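Local coordinates for pili retraction protein PilT (Thermus thermophilus, PDB 5FL3), which probably hydrolyses ATP to power retraction of type IV pili, and binds ADP at its nucleotide site, at residues E77-Y82 and R89-L94; E292-T297 and Y323-F328; H156-Y161 and S181-R186. All blocks are in the same frame, centred on the assembly; numbering follows the deposited sequence.

Contact 1: E77-Y82 and R89-L94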
loop_
_atom_site.group_PDB
_atom_site.type_symbol
_atom_site.label_atom_id
_atom_site.label_comp_id
_atom_site.label_asym_id
_atom_site.label_seq_id
_atom_site.Cartn_x
_atom_site.Cartn_y
_atom_site.Cartn_z
ATOM N N GLU A 77 23.474 -5.746 -11.312
ATOM C CA GLU A 77 22.211 -6.119 -10.686
ATOM C C GLU A 77 21.312 -6.833 -11.691
ATOM O O GLU A 77 21.421 -6.613 -12.897
ATOM C CB GLU A 77 21.483 -4.892 -10.132
ATOM C CG GLU A 77 22.271 -4.073 -9.164
ATOM C CD GLU A 77 23.109 -2.995 -9.830
ATOM O OE1 GLU A 77 23.104 -2.866 -11.072
ATOM O OE2 GLU A 77 23.789 -2.260 -9.105
ATOM N N MET A 78 20.430 -7.689 -11.190
ATOM C CA MET A 78 19.466 -8.372 -12.042
ATOM C C MET A 78 18.148 -8.522 -11.340
ATOM O O MET A 78 18.089 -9.014 -10.220
ATOM C CB MET A 78 19.963 -9.739 -12.449
ATOM C CG MET A 78 20.829 -9.741 -13.669
ATOM S SD MET A 78 20.921 -11.428 -14.291
ATOM C CE MET A 78 19.173 -11.759 -14.530
ATOM N N ASP A 79 17.087 -8.095 -12.006
ATOM C CA ASP A 79 15.741 -8.213 -11.464
ATOM C C ASP A 79 15.025 -9.291 -12.262
ATOM O O ASP A 79 14.973 -9.197 -13.474
ATOM C CB ASP A 79 15.011 -6.867 -11.544
ATOM C CG ASP A 79 13.657 -6.893 -10.866
ATOM O OD1 ASP A 79 12.859 -7.846 -11.112
ATOM O OD2 ASP A 79 13.389 -5.937 -10.095
ATOM N N PHE A 80 14.480 -10.311 -11.605
ATOM C CA PHE A 80 13.824 -11.393 -12.349
ATOM C C PHE A 80 12.699 -12.127 -11.583
ATOM O O PHE A 80 12.684 -12.189 -10.349
ATOM C CB PHE A 80 14.880 -12.412 -12.826
ATOM C CG PHE A 80 15.554 -13.169 -11.707
ATOM C CD1 PHE A 80 16.683 -12.653 -11.074
ATOM C CD2 PHE A 80 15.052 -14.393 -11.277
ATOM C CE1 PHE A 80 17.295 -13.337 -10.043
ATOM C CE2 PHE A 80 15.664 -15.079 -10.244
ATOM C CZ PHE A 80 16.789 -14.543 -9.626
ATOM N N ALA A 81 11.758 -12.688 -12.337
ATOM C CA ALA A 81 10.679 -13.485 -11.758
ATOM C C ALA A 81 11.086 -14.941 -11.562
ATOM O O ALA A 81 11.860 -15.497 -12.331
ATOM C CB ALA A 81 9.437 -13.409 -12.633
ATOM N N TYR A 82 10.550 -15.566 -10.529
ATOM C CA TYR A 82 10.811 -16.970 -10.308
ATOM C C TYR A 82 9.620 -17.605 -9.604
ATOM O O TYR A 82 9.070 -17.038 -8.660
ATOM C CB TYR A 82 12.089 -17.161 -9.505
ATOM C CG TYR A 82 12.258 -18.573 -9.001
ATOM C CD1 TYR A 82 12.741 -19.578 -9.835
ATOM C CD2 TYR A 82 11.933 -18.904 -7.693
ATOM C CE1 TYR A 82 12.884 -20.868 -9.380
ATOM C CE2 TYR A 82 12.075 -20.192 -7.228
ATOM C CZ TYR A 82 12.549 -21.170 -8.074
ATOM O OH TYR A 82 12.692 -22.453 -7.599
ATOM N N ARG A 89 4.938 -17.054 -6.101
ATOM C CA ARG A 89 5.620 -16.293 -7.140
ATOM C C ARG A 89 6.498 -15.257 -6.475
ATOM O O ARG A 89 6.054 -14.570 -5.535
ATOM C CB ARG A 89 4.633 -15.607 -8.081
ATOM C CG ARG A 89 3.603 -16.520 -8.716
ATOM C CD ARG A 89 3.203 -15.985 -10.074
ATOM N NE ARG A 89 2.045 -16.679 -10.627
ATOM C CZ ARG A 89 1.521 -16.424 -11.826
ATOM N NH1 ARG A 89 2.063 -15.494 -12.618
ATOM N NH2 ARG A 89 0.458 -17.105 -12.243
ATOM N N PHE A 90 7.734 -15.151 -6.972
ATOM C CA PHE A 90 8.748 -14.235 -6.454
ATOM C C PHE A 90 9.216 -13.273 -7.524
ATOM O O PHE A 90 9.366 -13.650 -8.679
ATOM C CB PHE A 90 9.981 -14.992 -5.926
ATOM C CG PHE A 90 9.679 -16.028 -4.874
ATOM C CD1 PHE A 90 9.644 -15.682 -3.522
ATOM C CD2 PHE A 90 9.452 -17.353 -5.230
ATOM C CE1 PHE A 90 9.374 -16.642 -2.534
ATOM C CE2 PHE A 90 9.172 -18.324 -4.250
ATOM C CZ PHE A 90 9.132 -17.961 -2.901
ATOM N N ARG A 91 9.462 -12.026 -7.142
ATOM C CA ARG A 91 10.331 -11.173 -7.928
ATOM C C ARG A 91 11.653 -11.127 -7.171
ATOM O O ARG A 91 11.669 -11.026 -5.950
ATOM C CB ARG A 91 9.742 -9.773 -8.135
ATOM C CG ARG A 91 8.662 -9.687 -9.212
ATOM C CD ARG A 91 8.902 -8.503 -10.157
ATOM N NE ARG A 91 10.031 -8.749 -11.054
ATOM C CZ ARG A 91 9.928 -9.139 -12.326
ATOM N NH1 ARG A 91 8.735 -9.302 -12.881
ATOM N NH2 ARG A 91 11.026 -9.351 -13.053
ATOM N N CYS A 92 12.759 -11.231 -7.893
ATOM C CA CYS A 92 14.061 -11.409 -7.268
ATOM C C CYS A 92 15.055 -10.368 -7.732
ATOM O O CYS A 92 15.158 -10.067 -8.920
ATOM C CB CYS A 92 14.614 -12.812 -7.559
ATOM S SG CYS A 92 13.447 -14.122 -7.162
ATOM N N ASN A 93 15.796 -9.829 -6.776
ATOM C CA ASN A 93 16.849 -8.907 -7.089
ATOM C C ASN A 93 18.188 -9.464 -6.686
ATOM O O ASN A 93 18.504 -9.589 -5.507
ATOM C CB ASN A 93 16.594 -7.563 -6.428
ATOM C CG ASN A 93 15.856 -6.628 -7.337
ATOM O OD1 ASN A 93 16.465 -5.932 -8.164
ATOM N ND2 ASN A 93 14.527 -6.625 -7.222
ATOM N N LEU A 94 18.958 -9.835 -7.698
ATOM C CA LEU A 94 20.300 -10.319 -7.504
ATOM C C LEU A 94 21.170 -9.079 -7.461
ATOM O O LEU A 94 20.993 -8.185 -8.276
ATOM C CB LEU A 94 20.699 -11.273 -8.635
ATOM C CG LEU A 94 22.055 -11.982 -8.665
ATOM C CD1 LEU A 94 22.355 -12.643 -7.346
ATOM C CD2 LEU A 94 22.052 -13.026 -9.768
#

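Contact 2: E292-T297 and Y323-F328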
loop_
_atom_site.group_PDB
_atom_site.type_symbol
_atom_site.label_atom_id
_atom_site.label_comp_id
_atom_site.label_asym_id
_atom_site.label_seq_id
_atom_site.Cartn_x
_atom_site.Cartn_y
_atom_site.Cartn_z
ATOM N N GLU A 292 -7.349 6.131 10.139
ATOM C CA GLU A 292 -8.111 7.380 10.138
ATOM C C GLU A 292 -8.886 7.499 8.823
ATOM O O GLU A 292 -8.308 7.309 7.751
ATOM C CB GLU A 292 -7.192 8.575 10.325
ATOM C CG GLU A 292 -7.861 9.910 10.198
ATOM C CD GLU A 292 -6.909 11.026 10.571
ATOM O OE1 GLU A 292 -6.359 10.957 11.687
ATOM O OE2 GLU A 292 -6.695 11.963 9.767
ATOM N N ILE A 293 -10.180 7.819 8.915
ATOM C CA ILE A 293 -11.058 7.921 7.746
ATOM C C ILE A 293 -11.639 9.314 7.563
ATOM O O ILE A 293 -12.397 9.791 8.407
ATOM C CB ILE A 293 -12.221 6.921 7.840
ATOM C CG1 ILE A 293 -11.676 5.516 8.109
ATOM C CG2 ILE A 293 -13.073 6.930 6.594
ATOM C CD1 ILE A 293 -12.736 4.475 8.326
ATOM N N LEU A 294 -11.274 9.966 6.457
ATOM C CA LEU A 294 -11.966 11.171 6.014
ATOM C C LEU A 294 -12.882 10.839 4.851
ATOM O O LEU A 294 -12.421 10.401 3.805
ATOM C CB LEU A 294 -10.977 12.262 5.609
ATOM C CG LEU A 294 -11.605 13.493 4.954
ATOM C CD1 LEU A 294 -12.699 14.037 5.841
ATOM C CD2 LEU A 294 -10.581 14.574 4.690
ATOM N N ILE A 295 -14.182 11.014 5.029
ATOM C CA ILE A 295 -15.109 10.809 3.927
ATOM C C ILE A 295 -15.550 12.159 3.399
ATOM O O ILE A 295 -15.955 13.032 4.164
ATOM C CB ILE A 295 -16.326 9.989 4.338
ATOM C CG1 ILE A 295 -15.896 8.593 4.792
ATOM C CG2 ILE A 295 -17.291 9.867 3.179
ATOM C CD1 ILE A 295 -15.471 7.699 3.681
ATOM N N ALA A 296 -15.465 12.330 2.085
ATOM C CA ALA A 296 -15.774 13.605 1.462
ATOM C C ALA A 296 -17.287 13.842 1.314
ATOM O O ALA A 296 -17.834 13.849 0.211
ATOM C CB ALA A 296 -15.085 13.703 0.113
ATOM N N THR A 297 -17.950 14.043 2.448
ATOM C CA THR A 297 -19.333 14.498 2.486
ATOM C C THR A 297 -19.442 15.907 1.869
ATOM O O THR A 297 -18.414 16.562 1.626
ATOM C CB THR A 297 -19.849 14.515 3.926
ATOM O OG1 THR A 297 -19.139 15.508 4.668
ATOM C CG2 THR A 297 -19.630 13.162 4.580
ATOM N N TYR A 323 -20.515 8.108 8.962
ATOM C CA TYR A 323 -20.029 8.004 7.578
ATOM C C TYR A 323 -18.899 7.027 7.142
ATOM O O TYR A 323 -18.567 7.027 5.949
ATOM C CB TYR A 323 -19.609 9.399 7.118
ATOM C CG TYR A 323 -20.751 10.375 7.043
ATOM C CD1 TYR A 323 -21.787 10.191 6.138
ATOM C CD2 TYR A 323 -20.788 11.491 7.862
ATOM C CE1 TYR A 323 -22.832 11.094 6.058
ATOM C CE2 TYR A 323 -21.827 12.401 7.786
ATOM C CZ TYR A 323 -22.844 12.196 6.885
ATOM O OH TYR A 323 -23.878 13.099 6.812
ATOM N N GLY A 324 -18.252 6.247 8.011
ATOM C CA GLY A 324 -18.088 6.469 9.419
ATOM C C GLY A 324 -16.646 6.918 9.567
ATOM O O GLY A 324 -15.690 6.121 9.455
ATOM N N MET A 325 -16.494 8.219 9.782
ATOM C CA MET A 325 -15.185 8.820 9.973
ATOM C C MET A 325 -14.678 8.631 11.399
ATOM O O MET A 325 -15.416 8.165 12.273
ATOM C CB MET A 325 -15.235 10.314 9.624
ATOM C CG MET A 325 -15.537 10.608 8.151
ATOM S SD MET A 325 -15.559 12.380 7.802
ATOM C CE MET A 325 -17.303 12.628 7.503
ATOM N N ARG A 326 -13.419 9.013 11.607
ATOM C CA ARG A 326 -12.728 8.937 12.894
ATOM C C ARG A 326 -11.289 9.398 12.669
ATOM O O ARG A 326 -10.751 9.243 11.568
ATOM C CB ARG A 326 -12.733 7.516 13.450
ATOM C CG ARG A 326 -11.821 6.612 12.673
ATOM C CD ARG A 326 -12.401 5.267 12.422
ATOM N NE ARG A 326 -11.345 4.337 12.069
ATOM C CZ ARG A 326 -11.525 3.032 11.944
ATOM N NH1 ARG A 326 -12.730 2.514 12.149
ATOM N NH2 ARG A 326 -10.500 2.247 11.626
ATOM N N THR A 327 -10.667 9.962 13.699
ATOM C CA THR A 327 -9.273 10.367 13.603
ATOM C C THR A 327 -8.377 9.227 14.061
ATOM O O THR A 327 -8.866 8.236 14.617
ATOM C CB THR A 327 -8.979 11.618 14.452
ATOM O OG1 THR A 327 -9.256 11.341 15.827
ATOM C CG2 THR A 327 -9.828 12.776 14.001
ATOM N N PHE A 328 -7.075 9.357 13.824
ATOM C CA PHE A 328 -6.132 8.409 14.399
ATOM C C PHE A 328 -6.251 8.347 15.914
ATOM O O PHE A 328 -6.305 7.253 16.479
ATOM C CB PHE A 328 -4.690 8.749 14.035
ATOM C CG PHE A 328 -4.094 7.811 13.050
ATOM C CD1 PHE A 328 -4.905 7.105 12.182
ATOM C CD2 PHE A 328 -2.735 7.589 13.018
ATOM C CE1 PHE A 328 -4.381 6.235 11.270
ATOM C CE2 PHE A 328 -2.210 6.703 12.104
ATOM C CZ PHE A 328 -3.011 6.035 11.215
#

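Contact 3: H156-Y161 and S181-R186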
loop_
_atom_site.group_PDB
_atom_site.type_symbol
_atom_site.label_atom_id
_atom_site.label_comp_id
_atom_site.label_asym_id
_atom_site.label_seq_id
_atom_site.Cartn_x
_atom_site.Cartn_y
_atom_site.Cartn_z
ATOM N N HIS A 156 -12.852 -6.640 -3.973
ATOM C CA HIS A 156 -14.259 -6.496 -3.655
ATOM C C HIS A 156 -15.044 -6.060 -4.855
ATOM O O HIS A 156 -16.145 -6.553 -5.099
ATOM C CB HIS A 156 -14.468 -5.482 -2.548
ATOM C CG HIS A 156 -15.906 -5.291 -2.199
ATOM N ND1 HIS A 156 -16.622 -6.219 -1.468
ATOM C CD2 HIS A 156 -16.770 -4.294 -2.500
ATOM C CE1 HIS A 156 -17.861 -5.791 -1.321
ATOM N NE2 HIS A 156 -17.978 -4.627 -1.938
ATOM N N ILE A 157 -14.471 -5.097 -5.572
ATOM C CA ILE A 157 -15.006 -4.606 -6.839
ATOM C C ILE A 157 -15.056 -5.728 -7.889
ATOM O O ILE A 157 -16.080 -5.963 -8.548
ATOM C CB ILE A 157 -14.149 -3.428 -7.355
ATOM C CG1 ILE A 157 -14.348 -2.209 -6.458
ATOM C CG2 ILE A 157 -14.486 -3.094 -8.796
ATOM C CD1 ILE A 157 -13.391 -1.097 -6.744
ATOM N N ASN A 158 -13.941 -6.435 -8.006
ATOM C CA ASN A 158 -13.783 -7.501 -8.983
ATOM C C ASN A 158 -14.833 -8.590 -8.776
ATOM O O ASN A 158 -15.192 -9.304 -9.718
ATOM C CB ASN A 158 -12.352 -8.076 -8.885
ATOM C CG ASN A 158 -12.093 -9.263 -9.826
ATOM O OD1 ASN A 158 -12.666 -9.379 -10.916
ATOM N ND2 ASN A 158 -11.199 -10.144 -9.397
ATOM N N LEU A 159 -15.335 -8.738 -7.553
ATOM C CA LEU A 159 -16.194 -9.881 -7.342
ATOM C C LEU A 159 -17.669 -9.520 -7.144
ATOM O O LEU A 159 -18.497 -10.407 -6.984
ATOM C CB LEU A 159 -15.647 -10.728 -6.190
ATOM C CG LEU A 159 -15.835 -10.472 -4.711
ATOM C CD1 LEU A 159 -17.065 -11.215 -4.253
ATOM C CD2 LEU A 159 -14.599 -10.956 -3.952
ATOM N N HIS A 160 -18.008 -8.237 -7.224
ATOM C CA HIS A 160 -19.402 -7.817 -7.141
ATOM C C HIS A 160 -19.810 -6.885 -8.266
ATOM O O HIS A 160 -20.973 -6.563 -8.372
ATOM C CB HIS A 160 -19.699 -7.121 -5.802
ATOM C CG HIS A 160 -19.628 -8.033 -4.625
ATOM N ND1 HIS A 160 -18.920 -7.724 -3.485
ATOM C CD2 HIS A 160 -20.152 -9.263 -4.420
ATOM C CE1 HIS A 160 -19.019 -8.719 -2.621
ATOM N NE2 HIS A 160 -19.758 -9.668 -3.167
ATOM N N TYR A 161 -18.856 -6.431 -9.079
ATOM C CA TYR A 161 -19.134 -5.476 -10.153
ATOM C C TYR A 161 -18.524 -5.902 -11.485
ATOM O O TYR A 161 -17.465 -6.508 -11.521
ATOM C CB TYR A 161 -18.611 -4.090 -9.790
ATOM C CG TYR A 161 -19.210 -3.475 -8.545
ATOM C CD1 TYR A 161 -20.392 -2.755 -8.603
ATOM C CD2 TYR A 161 -18.572 -3.582 -7.317
ATOM C CE1 TYR A 161 -20.933 -2.173 -7.467
ATOM C CE2 TYR A 161 -19.099 -3.006 -6.183
ATOM C CZ TYR A 161 -20.283 -2.302 -6.261
ATOM O OH TYR A 161 -20.816 -1.725 -5.125
ATOM N N SER A 181 -15.057 -8.620 -12.803
ATOM C CA SER A 181 -14.400 -7.513 -13.505
ATOM C C SER A 181 -13.225 -7.974 -14.331
ATOM O O SER A 181 -12.730 -9.074 -14.143
ATOM C CB SER A 181 -13.892 -6.467 -12.518
ATOM O OG SER A 181 -14.950 -5.839 -11.839
ATOM N N LEU A 182 -12.795 -7.128 -15.261
ATOM C CA LEU A 182 -11.475 -7.270 -15.856
ATOM C C LEU A 182 -10.479 -6.536 -14.962
ATOM O O LEU A 182 -10.743 -5.437 -14.483
ATOM C CB LEU A 182 -11.421 -6.704 -17.268
ATOM C CG LEU A 182 -12.312 -7.342 -18.317
ATOM C CD1 LEU A 182 -12.111 -6.624 -19.656
ATOM C CD2 LEU A 182 -11.977 -8.807 -18.424
ATOM N N VAL A 183 -9.343 -7.161 -14.712
ATOM C CA VAL A 183 -8.306 -6.529 -13.933
ATOM C C VAL A 183 -7.046 -6.541 -14.776
ATOM O O VAL A 183 -6.443 -7.587 -14.984
ATOM C CB VAL A 183 -8.087 -7.237 -12.587
ATOM C CG1 VAL A 183 -7.136 -6.432 -11.713
ATOM C CG2 VAL A 183 -9.395 -7.375 -11.885
ATOM N N VAL A 184 -6.693 -5.369 -15.295
ATOM C CA VAL A 184 -5.551 -5.188 -16.172
ATOM C C VAL A 184 -4.455 -4.599 -15.323
ATOM O O VAL A 184 -4.582 -3.473 -14.845
ATOM C CB VAL A 184 -5.882 -4.249 -17.344
ATOM C CG1 VAL A 184 -4.635 -3.903 -18.132
ATOM C CG2 VAL A 184 -6.942 -4.881 -18.248
ATOM N N GLN A 185 -3.380 -5.361 -15.126
ATOM C CA GLN A 185 -2.281 -4.934 -14.253
ATOM C C GLN A 185 -0.977 -4.722 -15.024
ATOM O O GLN A 185 -0.418 -5.634 -15.642
ATOM C CB GLN A 185 -2.075 -5.942 -13.126
ATOM C CG GLN A 185 -3.374 -6.315 -12.415
ATOM C CD GLN A 185 -3.115 -7.158 -11.193
ATOM O OE1 GLN A 185 -3.349 -8.368 -11.197
ATOM N NE2 GLN A 185 -2.607 -6.528 -10.141
ATOM N N ARG A 186 -0.502 -3.488 -14.942
ATOM C CA ARG A 186 0.606 -2.997 -15.732
ATOM C C ARG A 186 1.781 -2.616 -14.834
ATOM O O ARG A 186 1.699 -1.650 -14.087
ATOM C CB ARG A 186 0.131 -1.807 -16.573
ATOM C CG ARG A 186 -0.355 -2.263 -17.903
ATOM C CD ARG A 186 -1.461 -1.473 -18.518
ATOM N NE ARG A 186 -1.060 -0.233 -19.161
ATOM C CZ ARG A 186 -0.165 -0.066 -20.143
ATOM N NH1 ARG A 186 0.544 -1.061 -20.655
ATOM N NH2 ARG A 186 0.021 1.161 -20.609
#

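Contact 1: E77-Y82 and R89-L94
Asp79 and Arg91 are brought together by their torsions: Asp79 carries CG anti to its backbone N (chi1 -174°), while the Arg91 chain bends at chi2 and again at chi3 (73°), turning NE back over the neighbouring strand. The guanidinium then takes Asp79 side-on, with two of its nitrogens, NE and NH2, on one oxygen: Arg91 NE lies 3.0 Å from Asp79 OD1 on its syn lone pair, and Arg91 NH2 reaches the same Asp79 OD1 at 3.1 Å, nearly along the C-O bond. The second oxygen, Asp79 OD2, is met from above the carboxylate plane by Asn93 ND2 at 3.2 Å. Beneath this polar face runs an antiparallel ladder. Met78-Leu94, Phe80-Cys92 and Tyr82-Phe90 are hydrogen-bonded pairs, and Asp79-Asn93 and Ala81-Arg91 the non-hydrogen-bonded ones, the two segments being arms of the beta hairpin 78-84/88-97. On the reverse face Cys92 CB sits over one face of the Phe80 ring, 3.6 Å from the centroid, a CH-pi contact; Cys92 SG stands obliquely to that ring at 4.4 Å from the centroid. Tyr82 and Phe90 lie side by side and point the same way, their CD2 atoms 3.8 Å apart. Helix 66-72 packs on this apolar side through Met78, Phe80 and Leu94, helix 53-63 sets Leu63 on Tyr82 and Ala60 on Leu94, and strand 100-108 continues the sheet beyond 88-97. The hairpin is thus two-faced, apolar toward helices 53-63 and 66-72 and polar on the other side, where the double grip and the Asn93 amide would be expected to favour an ionised Asp79.

Contact 2: E292-T297 and Y323-F328
Glu292, Ile293 and Met325 carry most of the joint between the end of strand 287-295 and the loop that leads into helix 328-337. Glu292 extends beyond CG, with CG anti to its backbone N (chi1 174°), and offers the anti lone pair of OE1 to the backbone N of Phe328, 2.8 Å away. Its other oxygen, OE2, is held by the backbone N of Ala243. The Phe328 ring turns its edge to Glu292 N, which lies near the ring plane. Because Phe328 is the first residue of its helix and Thr327 its N-cap, the carboxylate sits at the helix's N-terminal end, where the dipole would tend to stabilise negative charge. Ile293 pairs with Arg326 in a single antiparallel bridge on the outer side of 287-295, the last strand of the mixed ATPase sheet: Ile293 N donates to Arg326 O at 3.1 Å, and the return bond is weak. Over one face of the Arg326 guanidinium, toward its rim, lies Ile293 CD1; Arg326 NE itself bonds to the carbonyl of Leu291. Met325 runs its side chain lengthwise beside the strand, from Ile293 toward Thr297. Its SD accepts a weak bond from Ile295 N at 3.4 Å and touches Leu294 CD1, and past the bend at chi3 its CE meets Thr297 CG2 at 3.8 Å. Thr297 CG2 also stands over the centre of the Tyr323 ring, 3.7 Å from the centroid, a CH-pi contact.

Contact 3: H156-Y161 and S181-R186
Helix 146-160, the helix that follows the ADP-binding P-loop, ends against the start of edge strand 182-187, and Asn158 and Tyr161 meet Ser181 there. Asn158 has CG anti to its backbone N (chi1 177°), and its amide oxygen OD1 receives the backbone N of Ser181 at 3.1 Å, in the plane of the amide carbonyl and with an N-H...O angle of 147°. The same N also makes a weak bond to Asn158 O at 3.2 Å. Asn158 OD1 has a second donor in the N of Lys179, while ND2 gives to the carbonyl of Lys177, so the buried amide is held at both ends and ties down the loop before the strand. In the P-loop fold of this ATPase, strand 164-169 follows the helix and pairs in parallel with 182-187; Ser181 therefore stands where the end region of the helix, the next strand's entry and the edge strand come together. Its hydroxyl points to the chain just past the helix: Ser181 OG donates to Tyr161 O at 2.6 Å, approaching from above the carbonyl plane, and also accepts from the N of Lys163. Tyr161 N is bonded in turn to Ile157 O at 2.9 Å, which links Tyr161 back to Ile157 of the helix. Two aliphatic side chains border these bonds. Val183 CG2 touches Asn158 CG at 3.9 Å, the two side chains crossing at about a right angle, and Ile157 CG2 approaches Ser181 OG at 4.1 Å; the Ile157 side chain also packs on Ile165 of strand 164-169.

Along the chain the three contacts come in series, none nested in or crossing another. Contact 1 closes first, across a short hairpin loop in the antiparallel N-terminal sheet. Contact 3 follows, closing the loop from the P-loop helix through strand 164-169 to strand 182-187, one edge of the mixed sheet. Contact 2 closes last, spanning helices 298-305 and 313-318 to bring the loop before helix 328-337 against strand 287-295, the other edge of that sheet. Contacts 1 and 2 lie on opposite sides of the chain's centre, their centres 39 Å apart; contacts 1 and 3 approach to about 9 Å between nearest atoms without touching.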